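Butyryl-CoA dehydrogenase (Marinomonas mediterranea, PDB 6CY8) is a flavoprotein of the acyl-CoA dehydrogenase family that binds flavin-adenine dinucleotide and, close to it, 4'-phosphopantetheine. Local coordinates at residues Gly87-Phe92 against Asp240-Cys245; Ala93-Ile98 against Gln109-Leu114; Tyr165-Ala170 against Ala183-Arg188; Ser319-Ser324 against Ile368-Ile373. All blocks are in the same frame, centred on the assembly; numbering follows the deposited sequence.

Interaction 1: Gly87-Phe92 against Asp240-Cys245. With PNS (4'-phosphopantetheine), chain D.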
# COMPACT_ATOMS: atom_id res chain seq x y z
N GLY A 87 22.54 22.67 -6.91
CA GLY A 87 22.89 23.80 -6.06
C GLY A 87 22.80 23.46 -4.60
O GLY A 87 23.53 24.04 -3.79
N ALA A 88 21.92 22.52 -4.23
CA ALA A 88 21.71 22.19 -2.82
C ALA A 88 22.75 21.20 -2.32
O ALA A 88 23.16 21.27 -1.16
CB ALA A 88 20.30 21.66 -2.62
N ALA A 89 23.19 20.26 -3.16
CA ALA A 89 24.37 19.49 -2.81
C ALA A 89 25.54 20.41 -2.50
O ALA A 89 26.18 20.30 -1.45
CB ALA A 89 24.72 18.53 -3.95
N HIS A 90 25.80 21.37 -3.40
CA HIS A 90 26.89 22.32 -3.26
C HIS A 90 26.80 23.08 -1.94
O HIS A 90 27.79 23.18 -1.19
CB HIS A 90 26.87 23.26 -4.47
CG HIS A 90 27.50 24.60 -4.24
ND1 HIS A 90 28.73 24.93 -4.76
CD2 HIS A 90 27.04 25.71 -3.62
CE1 HIS A 90 29.02 26.18 -4.44
NE2 HIS A 90 28.02 26.67 -3.74
N THR A 91 25.62 23.61 -1.62
CA THR A 91 25.46 24.41 -0.41
C THR A 91 25.43 23.56 0.86
O THR A 91 26.04 23.93 1.86
CB THR A 91 24.19 25.24 -0.51
OG1 THR A 91 24.31 26.15 -1.60
CG2 THR A 91 23.96 26.01 0.81
N PHE A 92 24.72 22.43 0.86
CA PHE A 92 24.50 21.75 2.13
C PHE A 92 25.42 20.57 2.36
O PHE A 92 25.67 20.24 3.52
CB PHE A 92 23.04 21.31 2.24
CG PHE A 92 22.09 22.45 2.21
CD1 PHE A 92 21.97 23.29 3.31
CD2 PHE A 92 21.38 22.75 1.06
CE1 PHE A 92 21.12 24.37 3.27
CE2 PHE A 92 20.52 23.83 1.02
CZ PHE A 92 20.39 24.65 2.12
N ASP A 240 22.93 15.68 7.76
CA ASP A 240 21.83 16.32 8.47
C ASP A 240 21.39 17.59 7.77
O ASP A 240 20.21 17.94 7.81
CB ASP A 240 22.21 16.61 9.92
CG ASP A 240 20.99 16.67 10.83
OD1 ASP A 240 20.34 15.62 11.00
OD2 ASP A 240 20.68 17.75 11.38
N TRP A 241 22.31 18.29 7.11
CA TRP A 241 21.93 19.46 6.33
C TRP A 241 21.27 19.06 5.01
O TRP A 241 20.20 19.58 4.67
CB TRP A 241 23.16 20.34 6.10
CG TRP A 241 23.53 21.18 7.29
CD1 TRP A 241 24.56 20.95 8.17
CD2 TRP A 241 22.87 22.37 7.74
NE1 TRP A 241 24.58 21.93 9.13
CE2 TRP A 241 23.56 22.81 8.90
CE3 TRP A 241 21.77 23.11 7.29
CZ2 TRP A 241 23.18 23.96 9.61
CZ3 TRP A 241 21.40 24.26 7.99
CH2 TRP A 241 22.11 24.68 9.13
N GLU A 242 21.89 18.14 4.27
CA GLU A 242 21.37 17.74 2.97
C GLU A 242 20.01 17.05 3.10
O GLU A 242 19.06 17.38 2.38
CB GLU A 242 22.37 16.84 2.25
CG GLU A 242 22.35 16.97 0.73
CD GLU A 242 23.12 15.85 0.05
OE1 GLU A 242 24.10 16.13 -0.68
OE2 GLU A 242 22.76 14.67 0.24
N ARG A 243 19.88 16.11 4.04
CA ARG A 243 18.61 15.39 4.17
C ARG A 243 17.50 16.31 4.66
O ARG A 243 16.33 16.06 4.36
CB ARG A 243 18.73 14.21 5.12
CG ARG A 243 19.55 13.05 4.64
CD ARG A 243 20.00 12.20 5.84
NE ARG A 243 21.01 11.21 5.49
CZ ARG A 243 21.68 10.47 6.37
NH1 ARG A 243 21.45 10.63 7.67
NH2 ARG A 243 22.58 9.58 5.96
N CYS A 244 17.83 17.34 5.43
CA CYS A 244 16.80 18.25 5.89
C CYS A 244 16.43 19.27 4.82
O CYS A 244 15.25 19.41 4.45
CB CYS A 244 17.25 18.97 7.17
SG CYS A 244 16.04 20.16 7.85
N CYS A 245 17.43 19.98 4.29
CA CYS A 245 17.15 21.18 3.51
C CYS A 245 17.02 20.91 2.02
O CYS A 245 16.21 21.57 1.36
CB CYS A 245 18.25 22.22 3.75
SG CYS A 245 18.38 22.75 5.50
O23 PNS D . 26.22 7.41 12.71
P24 PNS D . 25.88 8.03 11.42
O25 PNS D . 24.84 9.07 11.80
O26 PNS D . 27.15 8.62 10.82
O27 PNS D . 25.15 6.94 10.44
C28 PNS D . 25.93 6.20 9.58
C29 PNS D . 25.10 5.12 8.89
C30 PNS D . 25.44 3.75 9.49
C31 PNS D . 23.58 5.34 9.03
C32 PNS D . 25.62 5.21 7.45
O33 PNS D . 25.74 3.92 6.91
C34 PNS D . 24.87 6.20 6.52
O35 PNS D . 24.39 7.22 6.90
N36 PNS D . 24.82 5.91 5.11
C37 PNS D . 24.15 6.84 4.22
C38 PNS D . 24.93 7.05 2.92
C39 PNS D . 24.77 8.46 2.38
O40 PNS D . 24.00 9.14 3.00
N41 PNS D . 25.50 8.97 1.20
C42 PNS D . 25.25 10.38 0.84
C43 PNS D . 26.08 11.08 -0.26
S44 PNS D . 24.81 11.49 -1.54

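Interaction 2: Ala93-Ile98 against Gln109-Leu114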
# COMPACT_ATOMS: atom_id res chain seq x y z
N ALA A 93 25.94 19.93 1.32
CA ALA A 93 26.92 18.87 1.54
C ALA A 93 28.36 19.39 1.54
O ALA A 93 29.26 18.66 1.98
CB ALA A 93 26.79 17.77 0.48
N CYS A 94 28.58 20.61 1.08
CA CYS A 94 29.93 21.15 0.93
C CYS A 94 30.10 22.48 1.67
O CYS A 94 30.95 22.58 2.56
CB CYS A 94 30.25 21.30 -0.55
SG CYS A 94 30.04 19.78 -1.51
N SER A 95 29.30 23.50 1.34
CA SER A 95 29.47 24.79 2.00
C SER A 95 29.29 24.67 3.51
O SER A 95 30.06 25.25 4.27
CB SER A 95 28.49 25.82 1.44
OG SER A 95 28.91 26.29 0.17
N MET A 96 28.28 23.92 3.95
CA MET A 96 28.01 23.85 5.39
C MET A 96 29.12 23.13 6.16
O MET A 96 29.61 23.70 7.15
CB MET A 96 26.64 23.22 5.63
CG MET A 96 25.48 24.09 5.15
SD MET A 96 25.52 25.82 5.70
CE MET A 96 25.40 25.64 7.49
N PRO A 97 29.57 21.93 5.79
CA PRO A 97 30.73 21.37 6.50
C PRO A 97 31.95 22.27 6.47
O PRO A 97 32.79 22.19 7.37
CB PRO A 97 31.00 20.04 5.76
CG PRO A 97 30.31 20.17 4.48
CD PRO A 97 29.09 21.01 4.75
N ILE A 98 32.08 23.14 5.47
CA ILE A 98 33.18 24.09 5.46
C ILE A 98 32.93 25.18 6.50
O ILE A 98 33.82 25.55 7.27
CB ILE A 98 33.35 24.68 4.05
CG1 ILE A 98 34.03 23.65 3.14
CG2 ILE A 98 34.14 25.99 4.09
CD1 ILE A 98 33.87 23.95 1.66
N GLN A 109 38.79 31.98 2.72
CA GLN A 109 39.28 31.64 1.38
C GLN A 109 38.15 31.09 0.50
O GLN A 109 37.91 31.60 -0.60
CB GLN A 109 40.43 30.64 1.52
CG GLN A 109 41.36 30.55 0.32
CD GLN A 109 42.36 29.41 0.45
OE1 GLN A 109 43.02 29.26 1.49
NE2 GLN A 109 42.47 28.59 -0.59
N LEU A 110 37.43 30.07 0.98
CA LEU A 110 36.55 29.30 0.12
C LEU A 110 35.15 29.90 -0.00
O LEU A 110 34.58 29.92 -1.10
CB LEU A 110 36.44 27.87 0.64
CG LEU A 110 37.72 27.03 0.63
CD1 LEU A 110 37.38 25.61 0.99
CD2 LEU A 110 38.39 27.08 -0.73
N LEU A 111 34.57 30.38 1.09
CA LEU A 111 33.13 30.67 1.16
C LEU A 111 32.64 31.83 0.30
O LEU A 111 31.52 31.75 -0.22
CB LEU A 111 32.71 30.93 2.62
CG LEU A 111 32.53 29.67 3.46
CD1 LEU A 111 32.15 29.97 4.92
CD2 LEU A 111 31.50 28.74 2.83
N PRO A 112 33.37 32.93 0.14
CA PRO A 112 32.81 34.04 -0.66
C PRO A 112 32.43 33.64 -2.08
O PRO A 112 31.41 34.12 -2.59
CB PRO A 112 33.94 35.08 -0.64
CG PRO A 112 34.68 34.81 0.61
CD PRO A 112 34.66 33.31 0.76
N ASP A 113 33.20 32.76 -2.73
CA ASP A 113 32.83 32.30 -4.06
C ASP A 113 31.80 31.18 -4.01
O ASP A 113 30.95 31.07 -4.90
CB ASP A 113 34.07 31.81 -4.82
CG ASP A 113 34.93 32.94 -5.30
OD1 ASP A 113 34.38 34.07 -5.45
OD2 ASP A 113 36.15 32.69 -5.52
N LEU A 114 31.89 30.31 -3.00
CA LEU A 114 30.88 29.29 -2.81
C LEU A 114 29.50 29.92 -2.62
O LEU A 114 28.50 29.41 -3.14
CB LEU A 114 31.26 28.40 -1.63
CG LEU A 114 32.13 27.18 -1.96
CD1 LEU A 114 33.15 27.47 -3.05
CD2 LEU A 114 32.83 26.66 -0.71
O HOH W 1 27.11 28.15 -0.86

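Interaction 3: Tyr165-Ala170 against Ala183-Arg188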
# COMPACT_ATOMS: atom_id res chain seq x y z
N TYR A 165 35.99 22.48 -6.20
CA TYR A 165 36.45 21.83 -4.98
C TYR A 165 35.66 20.56 -4.73
O TYR A 165 34.45 20.52 -4.96
CB TYR A 165 36.25 22.72 -3.76
CG TYR A 165 36.79 24.11 -3.92
CD1 TYR A 165 38.16 24.36 -3.79
CD2 TYR A 165 35.93 25.17 -4.17
CE1 TYR A 165 38.65 25.63 -3.92
CE2 TYR A 165 36.42 26.44 -4.31
CZ TYR A 165 37.78 26.67 -4.18
OH TYR A 165 38.25 27.94 -4.32
N TYR A 166 36.34 19.56 -4.19
CA TYR A 166 35.71 18.34 -3.72
C TYR A 166 35.87 18.23 -2.21
O TYR A 166 36.98 18.43 -1.69
CB TYR A 166 36.34 17.12 -4.39
CG TYR A 166 36.21 17.15 -5.88
CD1 TYR A 166 35.07 16.63 -6.50
CD2 TYR A 166 37.21 17.68 -6.69
CE1 TYR A 166 34.93 16.64 -7.88
CE2 TYR A 166 37.08 17.69 -8.08
CZ TYR A 166 35.93 17.16 -8.67
OH TYR A 166 35.77 17.17 -10.04
N VAL A 167 34.78 17.94 -1.51
CA VAL A 167 34.84 17.56 -0.10
C VAL A 167 34.98 16.05 -0.07
O VAL A 167 34.04 15.31 -0.33
CB VAL A 167 33.61 18.05 0.67
CG1 VAL A 167 33.73 17.70 2.15
CG2 VAL A 167 33.47 19.53 0.51
N VAL A 168 36.19 15.58 0.21
CA VAL A 168 36.52 14.17 0.07
C VAL A 168 36.63 13.58 1.46
O VAL A 168 37.11 14.24 2.38
CB VAL A 168 37.82 13.97 -0.74
CG1 VAL A 168 38.13 12.51 -0.91
CG2 VAL A 168 37.69 14.60 -2.11
N TYR A 169 36.13 12.37 1.62
CA TYR A 169 36.21 11.64 2.88
C TYR A 169 37.11 10.44 2.63
O TYR A 169 36.85 9.66 1.71
CB TYR A 169 34.83 11.23 3.38
CG TYR A 169 33.95 12.41 3.72
CD1 TYR A 169 33.30 13.14 2.73
CD2 TYR A 169 33.79 12.81 5.03
CE1 TYR A 169 32.50 14.24 3.05
CE2 TYR A 169 32.99 13.90 5.35
CZ TYR A 169 32.35 14.61 4.37
OH TYR A 169 31.56 15.68 4.72
N ALA A 170 38.17 10.32 3.43
CA ALA A 170 39.18 9.29 3.20
C ALA A 170 39.53 8.64 4.52
O ALA A 170 39.33 9.21 5.60
CB ALA A 170 40.45 9.85 2.55
N ALA A 183 38.00 14.38 6.60
CA ALA A 183 37.34 15.10 5.52
C ALA A 183 38.26 16.18 4.98
O ALA A 183 38.80 16.98 5.74
CB ALA A 183 36.04 15.74 6.02
N PHE A 184 38.43 16.21 3.66
CA PHE A 184 39.31 17.18 3.01
C PHE A 184 38.56 18.03 2.00
O PHE A 184 37.53 17.61 1.45
CB PHE A 184 40.46 16.49 2.31
CG PHE A 184 41.33 15.66 3.22
CD1 PHE A 184 42.39 16.24 3.90
CD2 PHE A 184 41.09 14.30 3.37
CE1 PHE A 184 43.20 15.48 4.72
CE2 PHE A 184 41.89 13.52 4.19
CZ PHE A 184 42.95 14.10 4.87
N VAL A 185 39.07 19.22 1.75
CA VAL A 185 38.65 20.04 0.61
C VAL A 185 39.75 19.95 -0.44
O VAL A 185 40.78 20.60 -0.33
CB VAL A 185 38.38 21.48 1.01
CG1 VAL A 185 38.21 22.32 -0.26
CG2 VAL A 185 37.15 21.56 1.87
N VAL A 186 39.51 19.16 -1.48
CA VAL A 186 40.48 18.97 -2.56
C VAL A 186 40.15 19.97 -3.67
O VAL A 186 39.11 19.83 -4.32
CB VAL A 186 40.45 17.53 -3.08
CG1 VAL A 186 41.42 17.36 -4.23
CG2 VAL A 186 40.77 16.58 -1.95
N PRO A 187 40.99 20.97 -3.91
CA PRO A 187 40.73 21.83 -5.06
C PRO A 187 40.83 21.01 -6.34
O PRO A 187 41.71 20.16 -6.47
CB PRO A 187 41.83 22.89 -4.99
CG PRO A 187 42.32 22.84 -3.58
CD PRO A 187 42.19 21.39 -3.18
N ARG A 188 39.87 21.21 -7.24
CA ARG A 188 40.14 20.99 -8.65
C ARG A 188 41.37 21.82 -8.99
O ARG A 188 41.50 22.96 -8.52
CB ARG A 188 38.94 21.44 -9.49
CG ARG A 188 38.92 20.96 -10.94
CD ARG A 188 38.43 19.52 -10.97
NE ARG A 188 38.08 18.98 -12.28
CZ ARG A 188 36.89 19.10 -12.84
NH1 ARG A 188 35.93 19.80 -12.25
NH2 ARG A 188 36.65 18.54 -14.01

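Interaction 4: Ser319-Ser324 against Ile368-Ile373. With FAD (flavin-adenine dinucleotide), chain C.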
# COMPACT_ATOMS: atom_id res chain seq x y z
N SER A 319 11.52 13.01 7.74
CA SER A 319 11.15 13.97 6.70
C SER A 319 11.68 13.55 5.34
O SER A 319 10.97 13.63 4.33
CB SER A 319 11.69 15.35 7.08
OG SER A 319 11.39 16.32 6.10
N LYS A 320 12.95 13.14 5.28
CA LYS A 320 13.53 12.73 4.00
C LYS A 320 12.78 11.54 3.44
O LYS A 320 12.43 11.51 2.25
CB LYS A 320 15.02 12.40 4.18
CG LYS A 320 15.85 12.30 2.89
CD LYS A 320 15.70 10.95 2.17
CE LYS A 320 16.97 10.54 1.46
NZ LYS A 320 16.75 9.47 0.43
N LEU A 321 12.50 10.55 4.29
CA LEU A 321 11.69 9.40 3.90
C LEU A 321 10.33 9.83 3.37
O LEU A 321 9.99 9.59 2.20
CB LEU A 321 11.54 8.50 5.13
CG LEU A 321 10.85 7.16 4.97
CD1 LEU A 321 11.62 6.37 3.94
CD2 LEU A 321 10.84 6.45 6.31
N ALA A 322 9.53 10.46 4.22
CA ALA A 322 8.19 10.88 3.84
C ALA A 322 8.19 11.70 2.55
O ALA A 322 7.37 11.46 1.65
CB ALA A 322 7.56 11.66 4.99
N ILE A 323 9.11 12.66 2.43
CA ILE A 323 9.12 13.54 1.27
C ILE A 323 9.50 12.77 0.01
O ILE A 323 8.85 12.88 -1.04
CB ILE A 323 10.06 14.72 1.51
CG1 ILE A 323 9.43 15.70 2.48
CG2 ILE A 323 10.44 15.41 0.22
CD1 ILE A 323 10.46 16.62 3.13
N SER A 324 10.57 11.98 0.08
CA SER A 324 11.06 11.29 -1.10
C SER A 324 10.07 10.23 -1.56
O SER A 324 9.80 10.10 -2.76
CB SER A 324 12.42 10.67 -0.80
OG SER A 324 12.27 9.71 0.22
N ILE A 368 17.94 3.02 4.55
CA ILE A 368 18.91 3.52 5.52
C ILE A 368 18.28 4.57 6.44
O ILE A 368 18.58 4.61 7.64
CB ILE A 368 20.18 4.05 4.80
CG1 ILE A 368 21.16 2.92 4.45
CG2 ILE A 368 20.89 5.09 5.62
CD1 ILE A 368 20.55 1.63 3.88
N GLN A 369 17.39 5.42 5.91
CA GLN A 369 16.65 6.32 6.79
C GLN A 369 15.89 5.55 7.87
O GLN A 369 15.87 5.96 9.04
CB GLN A 369 15.68 7.21 5.99
CG GLN A 369 16.27 7.99 4.84
CD GLN A 369 17.44 8.90 5.21
OE1 GLN A 369 17.37 9.68 6.16
NE2 GLN A 369 18.52 8.81 4.44
N ARG A 370 15.27 4.43 7.50
CA ARG A 370 14.53 3.67 8.51
C ARG A 370 15.47 3.10 9.56
O ARG A 370 15.15 3.09 10.76
CB ARG A 370 13.68 2.58 7.85
CG ARG A 370 12.45 3.12 7.10
CD ARG A 370 11.55 1.97 6.58
NE ARG A 370 10.44 2.44 5.75
CZ ARG A 370 10.47 2.57 4.43
NH1 ARG A 370 11.57 2.25 3.75
NH2 ARG A 370 9.40 3.01 3.78
N GLU A 371 16.66 2.64 9.14
CA GLU A 371 17.67 2.21 10.10
C GLU A 371 17.98 3.32 11.11
O GLU A 371 18.04 3.06 12.32
CB GLU A 371 18.94 1.79 9.36
CG GLU A 371 18.85 0.42 8.73
CD GLU A 371 18.80 -0.69 9.77
OE1 GLU A 371 19.83 -0.94 10.43
OE2 GLU A 371 17.74 -1.32 9.91
N LEU A 372 18.16 4.55 10.62
CA LEU A 372 18.34 5.69 11.52
C LEU A 372 17.13 5.87 12.43
O LEU A 372 17.27 6.01 13.65
CB LEU A 372 18.60 6.97 10.72
CG LEU A 372 19.95 7.06 10.00
CD1 LEU A 372 19.82 7.81 8.68
CD2 LEU A 372 21.01 7.67 10.91
N ILE A 373 15.93 5.89 11.84
CA ILE A 373 14.71 6.07 12.64
C ILE A 373 14.64 5.01 13.74
O ILE A 373 14.49 5.34 14.92
CB ILE A 373 13.47 6.05 11.72
CG1 ILE A 373 13.47 7.32 10.85
CG2 ILE A 373 12.19 5.97 12.55
CD1 ILE A 373 12.64 7.24 9.56
PA FAD C . 23.82 -0.02 -1.92
O1A FAD C . 24.31 0.65 -0.69
O2A FAD C . 24.62 -1.17 -2.55
O5B FAD C . 22.40 -0.51 -1.63
C5B FAD C . 21.73 -1.44 -2.49
C4B FAD C . 20.45 -1.86 -1.81
O4B FAD C . 20.76 -2.44 -0.51
C3B FAD C . 19.48 -0.71 -1.53
O3B FAD C . 18.13 -1.15 -1.62
C2B FAD C . 19.86 -0.33 -0.10
O2B FAD C . 18.90 0.44 0.61
C1B FAD C . 20.05 -1.72 0.48
N9A FAD C . 20.80 -1.72 1.73
C8A FAD C . 22.12 -1.40 1.91
N7A FAD C . 22.50 -1.41 3.17
C5A FAD C . 21.34 -1.75 3.86
C6A FAD C . 21.07 -1.92 5.24
N6A FAD C . 21.98 -1.79 6.21
N1A FAD C . 19.80 -2.26 5.58
C2A FAD C . 18.89 -2.40 4.62
N3A FAD C . 19.03 -2.26 3.31
C4A FAD C . 20.29 -1.93 2.99
N1 FAD C . 27.02 9.83 -3.50
C2 FAD C . 27.97 10.73 -3.10
O2 FAD C . 28.87 10.41 -2.32
N3 FAD C . 27.93 12.03 -3.57
C4 FAD C . 26.99 12.55 -4.43
O4 FAD C . 27.05 13.73 -4.79
C4X FAD C . 25.97 11.59 -4.85
N5 FAD C . 25.05 12.00 -5.68
C5X FAD C . 24.10 11.08 -6.09
C6 FAD C . 23.11 11.50 -6.98
C7 FAD C . 22.13 10.63 -7.42
C7M FAD C . 21.08 11.12 -8.38
C8 FAD C . 22.14 9.30 -6.98
C8M FAD C . 21.09 8.32 -7.43
C9 FAD C . 23.11 8.87 -6.08
C9A FAD C . 24.09 9.75 -5.63
N10 FAD C . 25.13 9.34 -4.78
C10 FAD C . 26.07 10.25 -4.33
C1' FAD C . 25.10 8.00 -4.16
C2' FAD C . 24.26 8.05 -2.87
O2' FAD C . 24.94 8.66 -1.77
C3' FAD C . 23.69 6.70 -2.46
O3' FAD C . 23.84 6.47 -1.06
C4' FAD C . 24.17 5.41 -3.07
O4' FAD C . 23.77 5.40 -4.44
C5' FAD C . 23.48 4.33 -2.28
O5' FAD C . 24.37 3.20 -2.16
P FAD C . 24.59 2.23 -3.37
O1P FAD C . 24.11 2.88 -4.67
O2P FAD C . 25.99 1.71 -3.40
O3P FAD C . 23.59 1.07 -3.05

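Interaction 1: Gly87-Phe92 against Asp240-Cys245
The Phe92 ring is sandwiched between Cys245 and Thr91. CB of Cys245 lies over the centre of one face, 3.6 Å from the Phe92 ring centroid and 14° off its normal, a CH-pi contact; CG2 of Thr91, from the ring's own helix, covers the opposite face. Ala88 CB, one turn earlier, meets the edge in the ring plane. SG of Cys245 adds an oblique sulfur-aromatic contact to the same ring. Trp241 crosses Phe92 at about a right angle, with Trp241 CB 4.0 Å from Phe92 CB and Trp241 CE3 near Phe92 CD1, and the indole NE1 is hydrogen-bonded to Glu100. Phe92 has CG anti to its carbonyl carbon (chi1 -62°), which swings the ring onto helix 231-246. The Thr91 methyl is steadied by its hydroxyl: OG1 donates to Gly87 O (3.1 Å) from the face of that carbonyl opposite the one used by Thr91 N.

Further along the interface, toward Ala89, Glu242 runs out extended beyond CG and brings OE1 to 4.0 Å from Ala89 CA, while OE2 is hydrogen-bonded to Ser363. Arg243 takes no part in the helix contact and instead reaches 4'-phosphopantetheine: NH2 donates to O35 at 3.1 Å, the acceptor lying at the guanidinium edge, and makes a weak bond to O40, while NE is held by Ser363 O. Apolar packing thus joins roughly antiparallel helices (142° between the two segments, their axes 9.2 Å apart) of the N-terminal and C-terminal helical domains in the acyl-CoA dehydrogenase fold, beside the pantetheine arm and flavin.

Interaction 2: Ala93-Ile98 against Gln109-Leu114
Apolar contacts centre on Ile98, whose branches meet three leucines of helix 104-114. The Ile98 side chain meets Leu114 tip to tip, CD1 3.7 Å from Leu114 CD2, and crosses Leu110 at about a right angle, CD1 3.9 Å from Leu110 CD1. The other branch, CG2, lies 4.0 Å from Leu111 CD2, the two side chains lying alongside one another and pointing opposite ways. With CG2 anti to the backbone N and CG1 anti to the carbonyl carbon (chi1 -75°), Ile98 spreads its methyls over separate partners. Leu111 CD2 also rests on the backbone oxygen of Ser95, and Ser95 OG packs 3.6 Å from Leu114 CB.

A water bridges Ser95 OG and Leu114 O: it lies 2.8 Å from Ser95 OG and bonds weakly to Leu114 O, which also accepts from His90 NE2 of helix 81-101.

The helical hydrogen bonding is interrupted at Pro97 and Pro112, whose nitrogens carry no N-H, and each helix is kinked there. Helices 81-101 and 104-114 follow one another with a short connection, their segments here at 142°, a helical hairpin of the N-terminal helical domain, packed through Leu110 and Leu114 on Tyr165 of strand 165-171.

Interaction 3: Tyr165-Ala170 against Ala183-Arg188
A beta hairpin of the middle domain pairs strand 165-171 with strand 181-187. Two hydrogen-bonded antiparallel pairs lock it: Tyr166 N donates to Val186 O at 2.8 Å and Val186 N returns to Tyr166 O, while Val168 and Phe184 exchange two more bonds, with Phe184 N 2.7 Å from Val168 O. CA-H...O contacts thread between them, as from Val167 CA to Phe184 O.

Side chains alternate across the sheet. On one face Tyr165 CB meets Val185 CG1 at 4.0 Å, its ring slants past Pro187, and Tyr169 CE2 lies obliquely 3.6 Å from Ala183 CB. On the other, Val168 CG2 packs on Val186 CG2 at 3.7 Å; both branches are anti to their own carbonyl carbons, which turns the two methyls toward each other. The Tyr166 ring edge takes Arg188 CD, and its OH stands over one guanidinium face, ring and guanidinium planes 54° apart. That OH is hydrogen-bonded to Gly160 O, and Arg188 NH1 to Ala163 O.

Strand 121-124 runs parallel along strand 165-171, and strand 224-225 flanks strand 181-187. The Tyr166, Val168 and Val186 face packs on strands 147-158 and 209-220, and Tyr165 meets helix 104-114.

Interaction 4: Ser319-Ser324 against Ile368-Ile373
Leu321 overlaps Arg370 with both methyls: CD1 stands over the centre of one guanidinium face, 4.0 Å from Arg370 CZ, while CD2 lies 3.8 Å from Arg370 CG. The same CD2 touches Ile373 CD1 at 3.8 Å, one turn further along helix 366-377. Extended from CG to NE, Arg370 carries its guanidinium across Leu321, and its NE forms a salt bridge with Asp287 of the second subunit, which also packs Val290 on Leu321. This is an antiparallel helix pair of the C-terminal helical domain of the acyl-CoA dehydrogenase fold: helix 313-338 and the last helix, 366-377, run at 144° with short-segment axes 9.8 Å apart.

Beside the leucine, Lys320 and Gln369 cross at about a right angle, Lys320 CE 3.8 Å from Gln369 NE2. Gln369 bends at its CB-CG bond (chi2 -56°), which sets its amide against CD and CE of Lys320. Lys320 NZ is held by the carbonyls of Ser359, Phe362 and Gly364, and Gln369 NE2 also donates to Gly364 O. Facing the other way, Ile368 CD1 meets the adenine of flavin-adenine dinucleotide, 3.5 Å from C5A.

How the interactions relate
All four contacts are largely buried, but the centre of interaction 1 lies about 4 Å from the centre of the chain, that of interaction 3 about 18 Å, and interaction 4 adjoins another subunit. Helix 81-101 serves both interactions 1 and 2, tied by His90 NE2 to Leu114 O and by Trp241 packing on Met96. Leu110, Leu114 and Cys94 then press interaction 2 onto Tyr165, Val185 and Val167 of interaction 3, joining helices to sheet. Arg243 of interaction 1 packs against Leu372 and Gln369, linking it to interaction 4. Side-chain packing carries the three helix pairs; only interaction 3 is held by backbone hydrogen bonds between its segments.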